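Local coordinates for Serine/threonine-protein kinase Tel1 (PDB 6SKY) that probably phosphorylates serine or threonine followed by glutamine in its substrates, using ATP, to activate checkpoint signalling as a sensor of DNA damage, at residues 2429-2434 against 2451-2456; 2460-2465 against 2560-2565. All coordinates share one frame; numbering follows the deposited sequence.

Contact 1: residues 2429-2434 against 2451-2456; sequences LLMNQL and DLVYRI
Met2431 sets CG anti to its carbonyl carbon (chi1 -81°) and then bends twice more, at chi2 and chi3, so that a side chain whose first bond runs along the interface turns its sulfur and methyl into it. Leu2434, one turn of the short helix 2431-2434 further on, also has CG anti to its carbonyl carbon but extends straight from there (chi2 174°). The two packing faces belong to the all-helical FAT region of a PI3K-related kinase, where a short helix lies against the longer helix 2444-2459 across a purely apolar seam. Ile2456 is the shared partner. Its CG2, anti to the backbone N, meets Met2431 SD tip to tip at 4.0 Å, while its CD1, carried on the other branch, lies 3.8 Å from Leu2434 CD1, the two side chains crossing at about a right angle. Leu2452, one turn earlier on the same helix, reaches the same leucine branch from another direction, with Leu2452 CD2 4.0 Å from Leu2434 CD1. Leu2434 CD1 thus touches methyls from two successive turns. Val2453 divides its branches between the two residues: CG2 packs on Leu2434 CB, where the backbones also come nearest, 7.0 Å between Leu2434 CA and Val2453 CA. All five side chains are buried and no hydrogen bond crosses between the segments, so the fit rests on the shapes of aliphatic and thioether groups. Met2399 of helix 2394-2404 covers Leu2434 from outside the pair, and Ile2493 of helix 2483-2497 packs on Val2453. The other valine branch receives the end of the bent methionine, Val2453 CG1 lying 4.0 Å from Met2431 CE.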
ATOM      1  N   LEU A2429      35.817  -4.003 -16.225  1.00 33.15           N
ATOM      2  CA  LEU A2429      35.819  -3.933 -14.771  1.00 33.15           C
ATOM      3  C   LEU A2429      35.669  -5.289 -14.102  1.00 33.15           C
ATOM      4  O   LEU A2429      35.610  -5.346 -12.875  1.00 33.15           O
ATOM      5  CB  LEU A2429      34.709  -3.005 -14.276  1.00 33.15           C
ATOM      6  CG  LEU A2429      34.898  -1.500 -14.450  1.00 33.15           C
ATOM      7  CD1 LEU A2429      33.765  -0.748 -13.782  1.00 33.15           C
ATOM      8  CD2 LEU A2429      36.229  -1.055 -13.892  1.00 33.15           C
ATOM      9  N   LEU A2430      35.606  -6.373 -14.866  1.00 32.44           N
ATOM     10  CA  LEU A2430      35.502  -7.722 -14.323  1.00 32.44           C
ATOM     11  C   LEU A2430      36.780  -8.514 -14.549  1.00 32.44           C
ATOM     12  O   LEU A2430      36.735  -9.706 -14.825  1.00 32.44           O
ATOM     13  CB  LEU A2430      34.336  -8.480 -14.941  1.00 32.44           C
ATOM     14  CG  LEU A2430      33.050  -7.754 -15.296  1.00 32.44           C
ATOM     15  CD1 LEU A2430      32.069  -8.759 -15.830  1.00 32.44           C
ATOM     16  CD2 LEU A2430      32.488  -7.036 -14.097  1.00 32.44           C
ATOM     17  N   MET A2431      37.933  -7.866 -14.454  1.00 35.34           N
ATOM     18  CA  MET A2431      39.190  -8.567 -14.660  1.00 35.34           C
ATOM     19  C   MET A2431      39.674  -9.291 -13.415  1.00 35.34           C
ATOM     20  O   MET A2431      40.568 -10.130 -13.520  1.00 35.34           O
ATOM     21  CB  MET A2431      40.261  -7.597 -15.139  1.00 35.34           C
ATOM     22  CG  MET A2431      40.206  -7.286 -16.610  1.00 35.34           C
ATOM     23  SD  MET A2431      40.751  -8.653 -17.629  1.00 35.34           S
ATOM     24  CE  MET A2431      42.374  -8.935 -16.954  1.00 35.34           C
ATOM     25  N   ASN A2432      39.117  -8.992 -12.246  1.00 36.25           N
ATOM     26  CA  ASN A2432      39.455  -9.770 -11.065  1.00 36.25           C
ATOM     27  C   ASN A2432      38.874 -11.170 -11.141  1.00 36.25           C
ATOM     28  O   ASN A2432      39.490 -12.119 -10.653  1.00 36.25           O
ATOM     29  CB  ASN A2432      38.956  -9.067  -9.811  1.00 36.25           C
ATOM     30  CG  ASN A2432      39.922  -8.040  -9.299  1.00 36.25           C
ATOM     31  OD1 ASN A2432      41.124  -8.272  -9.264  1.00 36.25           O
ATOM     32  ND2 ASN A2432      39.404  -6.891  -8.893  1.00 36.25           N
ATOM     33  N   GLN A2433      37.694 -11.314 -11.734  1.00 34.69           N
ATOM     34  CA  GLN A2433      37.047 -12.608 -11.872  1.00 34.69           C
ATOM     35  C   GLN A2433      37.494 -13.354 -13.111  1.00 34.69           C
ATOM     36  O   GLN A2433      37.467 -14.585 -13.127  1.00 34.69           O
ATOM     37  CB  GLN A2433      35.529 -12.440 -11.917  1.00 34.69           C
ATOM     38  CG  GLN A2433      34.886 -12.111 -10.587  1.00 34.69           C
ATOM     39  CD  GLN A2433      34.950 -10.643 -10.239  1.00 34.69           C
ATOM     40  OE1 GLN A2433      34.497  -9.797 -11.000  1.00 34.69           O
ATOM     41  NE2 GLN A2433      35.505 -10.336  -9.077  1.00 34.69           N
ATOM     42  N   LEU A2434      37.889 -12.640 -14.158  1.00 32.77           N
ATOM     43  CA  LEU A2434      38.304 -13.302 -15.383  1.00 32.77           C
ATOM     44  C   LEU A2434      39.715 -13.846 -15.273  1.00 32.77           C
ATOM     45  O   LEU A2434      39.976 -14.977 -15.678  1.00 32.77           O
ATOM     46  CB  LEU A2434      38.203 -12.337 -16.556  1.00 32.77           C
ATOM     47  CG  LEU A2434      36.792 -11.983 -17.001  1.00 32.77           C
ATOM     48  CD1 LEU A2434      36.838 -10.915 -18.050  1.00 32.77           C
ATOM     49  CD2 LEU A2434      36.106 -13.207 -17.529  1.00 32.77           C
ATOM     50  N   ASP A2451      41.475 -15.550 -24.859  1.00 33.47           N
ATOM     51  CA  ASP A2451      41.336 -14.576 -25.932  1.00 33.47           C
ATOM     52  C   ASP A2451      40.581 -13.344 -25.461  1.00 33.47           C
ATOM     53  O   ASP A2451      40.931 -12.217 -25.826  1.00 33.47           O
ATOM     54  CB  ASP A2451      40.637 -15.218 -27.122  1.00 33.47           C
ATOM     55  CG  ASP A2451      40.640 -14.334 -28.342  1.00 33.47           C
ATOM     56  OD1 ASP A2451      41.725 -13.856 -28.724  1.00 33.47           O
ATOM     57  OD2 ASP A2451      39.561 -14.125 -28.932  1.00 33.47           O
ATOM     58  N   LEU A2452      39.554 -13.529 -24.634  1.00 31.02           N
ATOM     59  CA  LEU A2452      38.832 -12.385 -24.095  1.00 31.02           C
ATOM     60  C   LEU A2452      39.721 -11.542 -23.193  1.00 31.02           C
ATOM     61  O   LEU A2452      39.710 -10.310 -23.280  1.00 31.02           O
ATOM     62  CB  LEU A2452      37.600 -12.858 -23.335  1.00 31.02           C
ATOM     63  CG  LEU A2452      36.781 -11.802 -22.607  1.00 31.02           C
ATOM     64  CD1 LEU A2452      36.015 -10.976 -23.594  1.00 31.02           C
ATOM     65  CD2 LEU A2452      35.851 -12.454 -21.631  1.00 31.02           C
ATOM     66  N   VAL A2453      40.487 -12.182 -22.309  1.00 31.65           N
ATOM     67  CA  VAL A2453      41.380 -11.434 -21.429  1.00 31.65           C
ATOM     68  C   VAL A2453      42.429 -10.689 -22.240  1.00 31.65           C
ATOM     69  O   VAL A2453      42.752  -9.530 -21.955  1.00 31.65           O
ATOM     70  CB  VAL A2453      42.019 -12.379 -20.398  1.00 31.65           C
ATOM     71  CG1 VAL A2453      43.165 -11.707 -19.706  1.00 31.65           C
ATOM     72  CG2 VAL A2453      40.998 -12.811 -19.390  1.00 31.65           C
ATOM     73  N   TYR A2454      42.965 -11.334 -23.273  1.00 34.92           N
ATOM     74  CA  TYR A2454      43.929 -10.687 -24.152  1.00 34.92           C
ATOM     75  C   TYR A2454      43.341  -9.446 -24.811  1.00 34.92           C
ATOM     76  O   TYR A2454      43.968  -8.382 -24.828  1.00 34.92           O
ATOM     77  CB  TYR A2454      44.391 -11.695 -25.199  1.00 34.92           C
ATOM     78  CG  TYR A2454      45.367 -11.160 -26.200  1.00 34.92           C
ATOM     79  CD1 TYR A2454      46.711 -11.095 -25.911  1.00 34.92           C
ATOM     80  CD2 TYR A2454      44.944 -10.739 -27.444  1.00 34.92           C
ATOM     81  CE1 TYR A2454      47.601 -10.609 -26.824  1.00 34.92           C
ATOM     82  CE2 TYR A2454      45.828 -10.254 -28.360  1.00 34.92           C
ATOM     83  CZ  TYR A2454      47.155 -10.192 -28.047  1.00 34.92           C
ATOM     84  OH  TYR A2454      48.046  -9.706 -28.968  1.00 34.92           O
ATOM     85  N   ARG A2455      42.134  -9.562 -25.364  1.00 33.87           N
ATOM     86  CA  ARG A2455      41.526  -8.418 -26.032  1.00 33.87           C
ATOM     87  C   ARG A2455      41.198  -7.295 -25.063  1.00 33.87           C
ATOM     88  O   ARG A2455      41.305  -6.119 -25.425  1.00 33.87           O
ATOM     89  CB  ARG A2455      40.278  -8.856 -26.785  1.00 33.87           C
ATOM     90  CG  ARG A2455      40.592  -9.694 -27.994  1.00 33.87           C
ATOM     91  CD  ARG A2455      39.370  -9.954 -28.838  1.00 33.87           C
ATOM     92  NE  ARG A2455      38.371 -10.742 -28.132  1.00 33.87           N
ATOM     93  CZ  ARG A2455      37.181 -10.286 -27.774  1.00 33.87           C
ATOM     94  NH1 ARG A2455      36.337 -11.072 -27.135  1.00 33.87           N
ATOM     95  NH2 ARG A2455      36.831  -9.046 -28.067  1.00 33.87           N
ATOM     96  N   ILE A2456      40.806  -7.618 -23.830  1.00 33.22           N
ATOM     97  CA  ILE A2456      40.587  -6.559 -22.849  1.00 33.22           C
ATOM     98  C   ILE A2456      41.889  -5.842 -22.542  1.00 33.22           C
ATOM     99  O   ILE A2456      41.930  -4.611 -22.475  1.00 33.22           O
ATOM    100  CB  ILE A2456      39.953  -7.115 -21.567  1.00 33.22           C
ATOM    101  CG1 ILE A2456      38.568  -7.667 -21.847  1.00 33.22           C
ATOM    102  CG2 ILE A2456      39.859  -6.028 -20.533  1.00 33.22           C
ATOM    103  CD1 ILE A2456      38.004  -8.412 -20.693  1.00 33.22           C
TER

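Contact 2: residues 2460-2465 against 2560-2565; sequences HPYHGM and LQIEVS
Ile2562 meets the helix start at 2460-2465 through both its side chain and its carbonyl. With CG1 anti to the carbonyl carbon and the chain extended beyond (chi2 178°), its CD1 reaches Tyr2462, coming 3.7 Å from Tyr2462 CB and touching the adjoining ring carbon CG as well, while its CG2 lies against His2463 CE1. Its carbonyl oxygen accepts the one hydrogen bond between the segments, from His2463 NE2 to Ile2562 O at 2.9 Å. The bond is bent, 142° at the hydrogen. The oxygen lies close to the plane of the imidazole, whereas the nitrogen stands above the carbonyl plane, 42° out of it. Donation through NE2 implies a proton on this nitrogen, without settling whether the ring is charged.

Glu2563 points its CB away from the helix and takes part mainly through its carbonyl, which sits at the edge of the His2463 ring near CE1. Here a loop between helix 2541-2552 and strand 2576-2585, leading into the six-stranded antiparallel sheet of the kinase N-lobe, passes in extended form across the first turn of FAT helix 2461-2472. Val2564 spreads its two methyls between the histidines: CG2 lies 3.7 Å from His2463 NE2, and CG1, anti to the backbone N, approaches His2460 to 3.4 Å at ND1. The side chains of His2460 and Val2564 cross at about a right angle, and His2460 ND1 is hydrogen-bonded to Tyr2570 OH. That hydroxyl also bonds to the backbone N of Ser2565, so Tyr2570 ties His2460 to the loop through a single oxygen. Ser2565 itself adds its carbonyl, whose oxygen lies at the edge of the imidazole, 3.6 Å from His2460 CE1.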
ATOM      1  N   HIS A2460      42.043  -1.846 -23.432  1.00 36.55           N
ATOM      2  CA  HIS A2460      42.086  -1.017 -22.230  1.00 36.55           C
ATOM      3  C   HIS A2460      43.264  -1.468 -21.386  1.00 36.55           C
ATOM      4  O   HIS A2460      43.100  -2.232 -20.431  1.00 36.55           O
ATOM      5  CB  HIS A2460      40.772  -1.111 -21.460  1.00 36.55           C
ATOM      6  CG  HIS A2460      39.568  -0.915 -22.320  1.00 36.55           C
ATOM      7  ND1 HIS A2460      38.931   0.298 -22.442  1.00 36.55           N
ATOM      8  CD2 HIS A2460      38.901  -1.770 -23.125  1.00 36.55           C
ATOM      9  CE1 HIS A2460      37.918   0.178 -23.277  1.00 36.55           C
ATOM     10  NE2 HIS A2460      37.880  -1.067 -23.708  1.00 36.55           N
ATOM     11  N   PRO A2461      44.473  -1.008 -21.709  1.00 37.29           N
ATOM     12  CA  PRO A2461      45.658  -1.564 -21.045  1.00 37.29           C
ATOM     13  C   PRO A2461      45.779  -1.193 -19.581  1.00 37.29           C
ATOM     14  O   PRO A2461      46.246  -2.012 -18.782  1.00 37.29           O
ATOM     15  CB  PRO A2461      46.808  -0.998 -21.881  1.00 37.29           C
ATOM     16  CG  PRO A2461      46.265   0.190 -22.517  1.00 37.29           C
ATOM     17  CD  PRO A2461      44.837  -0.076 -22.782  1.00 37.29           C
ATOM     18  N   TYR A2462      45.365   0.005 -19.194  1.00 39.53           N
ATOM     19  CA  TYR A2462      45.452   0.410 -17.800  1.00 39.53           C
ATOM     20  C   TYR A2462      44.387  -0.233 -16.929  1.00 39.53           C
ATOM     21  O   TYR A2462      44.323   0.066 -15.735  1.00 39.53           O
ATOM     22  CB  TYR A2462      45.361   1.930 -17.689  1.00 39.53           C
ATOM     23  CG  TYR A2462      46.298   2.642 -18.620  1.00 39.53           C
ATOM     24  CD1 TYR A2462      47.666   2.486 -18.508  1.00 39.53           C
ATOM     25  CD2 TYR A2462      45.817   3.464 -19.618  1.00 39.53           C
ATOM     26  CE1 TYR A2462      48.520   3.126 -19.356  1.00 39.53           C
ATOM     27  CE2 TYR A2462      46.665   4.108 -20.471  1.00 39.53           C
ATOM     28  CZ  TYR A2462      48.014   3.937 -20.336  1.00 39.53           C
ATOM     29  OH  TYR A2462      48.860   4.588 -21.194  1.00 39.53           O
ATOM     30  N   HIS A2463      43.551  -1.098 -17.493  1.00 39.68           N
ATOM     31  CA  HIS A2463      42.571  -1.849 -16.732  1.00 39.68           C
ATOM     32  C   HIS A2463      42.852  -3.339 -16.701  1.00 39.68           C
ATOM     33  O   HIS A2463      42.223  -4.046 -15.912  1.00 39.68           O
ATOM     34  CB  HIS A2463      41.164  -1.624 -17.296  1.00 39.68           C
ATOM     35  CG  HIS A2463      40.657  -0.230 -17.118  1.00 39.68           C
ATOM     36  ND1 HIS A2463      41.014   0.803 -17.954  1.00 39.68           N
ATOM     37  CD2 HIS A2463      39.825   0.302 -16.196  1.00 39.68           C
ATOM     38  CE1 HIS A2463      40.422   1.912 -17.555  1.00 39.68           C
ATOM     39  NE2 HIS A2463      39.696   1.635 -16.488  1.00 39.68           N
ATOM     40  N   GLY A2464      43.767  -3.838 -17.524  1.00 36.50           N
ATOM     41  CA  GLY A2464      44.057  -5.255 -17.526  1.00 36.50           C
ATOM     42  C   GLY A2464      45.509  -5.617 -17.304  1.00 36.50           C
ATOM     43  O   GLY A2464      45.821  -6.734 -16.874  1.00 36.50           O
ATOM     44  N   MET A2465      46.421  -4.694 -17.571  1.00 36.24           N
ATOM     45  CA  MET A2465      47.811  -5.105 -17.588  1.00 36.24           C
ATOM     46  C   MET A2465      48.409  -5.246 -16.203  1.00 36.24           C
ATOM     47  O   MET A2465      49.347  -6.023 -16.032  1.00 36.24           O
ATOM     48  CB  MET A2465      48.629  -4.150 -18.439  1.00 36.24           C
ATOM     49  CG  MET A2465      49.095  -4.815 -19.709  1.00 36.24           C
ATOM     50  SD  MET A2465      48.925  -3.807 -21.168  1.00 36.24           S
ATOM     51  CE  MET A2465      49.928  -2.431 -20.681  1.00 36.24           C
ATOM     52  N   LEU A2560      45.670   6.237  -9.723  1.00 38.33           N
ATOM     53  CA  LEU A2560      44.681   7.122 -10.313  1.00 38.33           C
ATOM     54  C   LEU A2560      43.555   6.296 -10.911  1.00 38.33           C
ATOM     55  O   LEU A2560      43.807   5.323 -11.627  1.00 38.33           O
ATOM     56  CB  LEU A2560      45.321   7.996 -11.389  1.00 38.33           C
ATOM     57  CG  LEU A2560      44.371   8.777 -12.284  1.00 38.33           C
ATOM     58  CD1 LEU A2560      43.777   9.928 -11.521  1.00 38.33           C
ATOM     59  CD2 LEU A2560      45.090   9.259 -13.511  1.00 38.33           C
ATOM     60  N   GLN A2561      42.319   6.686 -10.626  1.00 40.49           N
ATOM     61  CA  GLN A2561      41.152   5.990 -11.149  1.00 40.49           C
ATOM     62  C   GLN A2561      40.870   6.486 -12.558  1.00 40.49           C
ATOM     63  O   GLN A2561      40.505   7.647 -12.755  1.00 40.49           O
ATOM     64  CB  GLN A2561      39.951   6.212 -10.241  1.00 40.49           C
ATOM     65  CG  GLN A2561      40.279   6.095  -8.769  1.00 40.49           C
ATOM     66  CD  GLN A2561      39.048   5.991  -7.903  1.00 40.49           C
ATOM     67  OE1 GLN A2561      38.883   6.743  -6.950  1.00 40.49           O
ATOM     68  NE2 GLN A2561      38.180   5.047  -8.227  1.00 40.49           N
ATOM     69  N   ILE A2562      41.038   5.610 -13.539  1.00 43.71           N
ATOM     70  CA  ILE A2562      40.839   5.938 -14.941  1.00 43.71           C
ATOM     71  C   ILE A2562      39.482   5.407 -15.369  1.00 43.71           C
ATOM     72  O   ILE A2562      39.186   4.223 -15.185  1.00 43.71           O
ATOM     73  CB  ILE A2562      41.956   5.339 -15.812  1.00 43.71           C
ATOM     74  CG1 ILE A2562      43.322   5.785 -15.313  1.00 43.71           C
ATOM     75  CG2 ILE A2562      41.783   5.734 -17.252  1.00 43.71           C
ATOM     76  CD1 ILE A2562      44.455   5.192 -16.087  1.00 43.71           C
ATOM     77  N   GLU A2563      38.656   6.272 -15.941  1.00 50.32           N
ATOM     78  CA  GLU A2563      37.384   5.825 -16.479  1.00 50.32           C
ATOM     79  C   GLU A2563      37.602   5.118 -17.807  1.00 50.32           C
ATOM     80  O   GLU A2563      38.570   5.382 -18.520  1.00 50.32           O
ATOM     81  CB  GLU A2563      36.433   7.001 -16.665  1.00 50.32           C
ATOM     82  CG  GLU A2563      36.261   7.849 -15.425  1.00 50.32           C
ATOM     83  CD  GLU A2563      35.664   7.082 -14.266  1.00 50.32           C
ATOM     84  OE1 GLU A2563      34.810   6.204 -14.506  1.00 50.32           O
ATOM     85  OE2 GLU A2563      36.048   7.353 -13.112  1.00 50.32           O
ATOM     86  N   VAL A2564      36.691   4.212 -18.134  1.00 47.41           N
ATOM     87  CA  VAL A2564      36.807   3.426 -19.355  1.00 47.41           C
ATOM     88  C   VAL A2564      36.338   4.269 -20.530  1.00 47.41           C
ATOM     89  O   VAL A2564      35.300   4.934 -20.457  1.00 47.41           O
ATOM     90  CB  VAL A2564      36.004   2.123 -19.236  1.00 47.41           C
ATOM     91  CG1 VAL A2564      36.347   1.191 -20.360  1.00 47.41           C
ATOM     92  CG2 VAL A2564      36.283   1.459 -17.913  1.00 47.41           C
ATOM     93  N   SER A2565      37.100   4.250 -21.617  1.00 52.54           N
ATOM     94  CA  SER A2565      36.848   5.110 -22.765  1.00 52.54           C
ATOM     95  C   SER A2565      36.183   4.313 -23.876  1.00 52.54           C
ATOM     96  O   SER A2565      36.769   3.364 -24.399  1.00 52.54           O
ATOM     97  CB  SER A2565      38.145   5.733 -23.269  1.00 52.54           C
ATOM     98  OG  SER A2565      38.485   6.877 -22.512  1.00 52.54           O
TER

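The two contacts come one after the other along the chain, which passes almost directly from one to the other: helix 2444-2459, which supplies the later segment of contact 1, is followed by helix 2461-2472, which with the preceding His2460 supplies the first segment of contact 2. Their centres lie about 12 Å apart, and they touch, Met2431 CG approaching His2463 O to 3.9 Å and Met2431 CE lying close to Gly2464 CA. Contact 1 joins neighbouring helices within the FAT region; contact 2 bridges 94 intervening residues to a loop preceding a kinase-lobe strand. Together they form a continuous path of packing from FAT helices to the kinase domain, away from the nucleotide site.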